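Local coordinates for amidohydrolase (Thermotoga maritima, PDB 3OOQ), which belongs to the amidohydrolase family of hydrolases and probably cleaves amide bonds, possibly those of a cyclic substrate such as allantoin, at the interface of chains A and B. Coordinates in Å, arbitrary orientation; residue numbers count along the deposited sequence, not the author numbering. Chains: chain A/B, amidohydrolase.

The interface of chains A and B. Residues chain A 69-73, 307; chain B 277-278.
The backbones of A:Gly72 and B:Arg278 meet directly: A:Gly72, turned at a positive phi of 82°, gives its N-H to B:Arg278 O, 2.8 Å from N to O. Water 1 contacts A:Glu70 O and A:Val73 N, and reaches B:Arg278 O more distantly.

A:Glu71 CG is anti to the backbone N (chi1 -177°), and the chain then runs extended along one face of the B:Phe277 ring. The carboxylate lies nearly parallel to that ring, shifted toward its CD1-CE1 edge. A:Glu71 OE2 takes two bonds from B:Arg278. The backbone N of B:Arg278, 2.8 Å from A:Glu71 OE2, meets the anti lone pair of that oxygen. The guanidinium NH1, 3.0 Å from OE2, comes from above the carboxylate plane and completes a salt bridge. OE2 lies in the guanidinium plane, although the two flat groups stand 75° apart. An alanine in place of A:Glu71 would probably leave the B:Arg278 guanidinium without this charge partner, its backbone N without this acceptor and one face of B:Phe277 less covered.

B:Phe277 reaches into chain A, with CZ 3.4 Å from A:Glu71 CA. A:Phe69 and A:His307 meet its rim, both somewhat beyond the ring plane on the far side from the carboxylate. The CE2 edge of B:Phe277 points at the face of A:Phe69, 4.0 Å from its CD1. CE1 meets the NE2-CE1 end of the A:His307 imidazole, whose plane is almost perpendicular.

All lie in loops. A:Phe69 to A:Val73 precede the 3-10 helix 75-77, A:His307 follows strand 301-303, and B:Phe277 and B:Arg278 follow strand 269-271. The patch repeats across the two-fold axis; this pairing may or may not be biological.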
loop_
_atom_site.group_PDB
_atom_site.type_symbol
_atom_site.label_atom_id
_atom_site.label_comp_id
_atom_site.label_asym_id
_atom_site.label_seq_id
_atom_site.Cartn_x
_atom_site.Cartn_y
_atom_site.Cartn_z
ATOM N N PHE A 69 10.009 -9.617 27.895
ATOM C CA PHE A 69 9.187 -10.378 26.982
ATOM C C PHE A 69 8.332 -11.240 27.876
ATOM O O PHE A 69 8.705 -12.389 28.179
ATOM C CB PHE A 69 10.095 -11.251 26.087
ATOM C CG PHE A 69 9.407 -11.845 24.898
ATOM C CD1 PHE A 69 8.084 -12.325 24.985
ATOM C CD2 PHE A 69 10.092 -11.966 23.683
ATOM C CE1 PHE A 69 7.431 -12.892 23.874
ATOM C CE2 PHE A 69 9.456 -12.547 22.559
ATOM C CZ PHE A 69 8.122 -13.006 22.659
ATOM N N GLU A 70 7.219 -10.662 28.337
ATOM C CA GLU A 70 6.343 -11.306 29.311
ATOM C C GLU A 70 5.876 -12.664 28.828
ATOM O O GLU A 70 5.439 -12.807 27.678
ATOM C CB GLU A 70 5.114 -10.435 29.623
ATOM C CG GLU A 70 4.246 -10.996 30.760
ATOM C CD GLU A 70 2.996 -10.179 31.057
ATOM O OE1 GLU A 70 2.779 -9.094 30.454
ATOM O OE2 GLU A 70 2.211 -10.643 31.914
ATOM N N GLU A 71 5.949 -13.652 29.713
ATOM C CA GLU A 71 5.542 -15.008 29.376
ATOM C C GLU A 71 4.020 -15.172 29.396
ATOM O O GLU A 71 3.339 -14.550 30.217
ATOM C CB GLU A 71 6.225 -16.047 30.293
ATOM C CG GLU A 71 5.868 -17.498 29.914
ATOM C CD GLU A 71 6.804 -18.576 30.476
ATOM O OE1 GLU A 71 7.340 -18.412 31.604
ATOM O OE2 GLU A 71 6.997 -19.602 29.773
ATOM N N GLY A 72 3.498 -15.990 28.483
ATOM C CA GLY A 72 2.098 -16.418 28.531
ATOM C C GLY A 72 1.088 -15.440 27.947
ATOM O O GLY A 72 -0.118 -15.509 28.250
ATOM N N VAL A 73 1.566 -14.583 27.058
ATOM C CA VAL A 73 0.834 -13.385 26.697
ATOM C C VAL A 73 0.826 -13.072 25.176
ATOM O O VAL A 73 -0.159 -12.524 24.650
ATOM C CB VAL A 73 1.387 -12.257 27.619
ATOM C CG1 VAL A 73 2.115 -11.164 26.883
ATOM C CG2 VAL A 73 0.353 -11.821 28.609
ATOM N N HIS A 307 16.989 -16.108 27.510
ATOM C CA HIS A 307 15.565 -16.151 27.768
ATOM C C HIS A 307 14.862 -14.998 27.049
ATOM O O HIS A 307 15.244 -13.843 27.249
ATOM C CB HIS A 307 15.316 -16.039 29.270
ATOM C CG HIS A 307 13.866 -16.034 29.633
ATOM N ND1 HIS A 307 13.242 -17.119 30.213
ATOM C CD2 HIS A 307 12.912 -15.080 29.487
ATOM C CE1 HIS A 307 11.966 -16.824 30.428
ATOM N NE2 HIS A 307 11.740 -15.592 30.000
ATOM N N PHE B 277 9.315 -22.035 25.965
ATOM C CA PHE B 277 8.758 -20.799 26.491
ATOM C C PHE B 277 7.296 -20.664 26.129
ATOM O O PHE B 277 6.897 -21.002 25.034
ATOM C CB PHE B 277 9.515 -19.609 25.913
ATOM C CG PHE B 277 9.066 -18.275 26.457
ATOM C CD1 PHE B 277 9.375 -17.898 27.762
ATOM C CD2 PHE B 277 8.348 -17.391 25.659
ATOM C CE1 PHE B 277 8.974 -16.643 28.268
ATOM C CE2 PHE B 277 7.954 -16.156 26.150
ATOM C CZ PHE B 277 8.272 -15.786 27.461
ATOM N N ARG B 278 6.494 -20.131 27.034
ATOM C CA ARG B 278 5.070 -19.970 26.716
ATOM C C ARG B 278 4.842 -18.691 25.888
ATOM O O ARG B 278 4.527 -17.639 26.416
ATOM C CB ARG B 278 4.227 -20.018 27.995
ATOM C CG ARG B 278 4.366 -21.324 28.795
ATOM C CD ARG B 278 3.956 -21.083 30.258
ATOM N NE ARG B 278 4.111 -22.273 31.088
ATOM C CZ ARG B 278 5.256 -22.686 31.634
ATOM N NH1 ARG B 278 6.381 -22.011 31.445
ATOM N NH2 ARG B 278 5.260 -23.781 32.381
HETATM O O HOH W 1 4.472 -14.432 25.840
#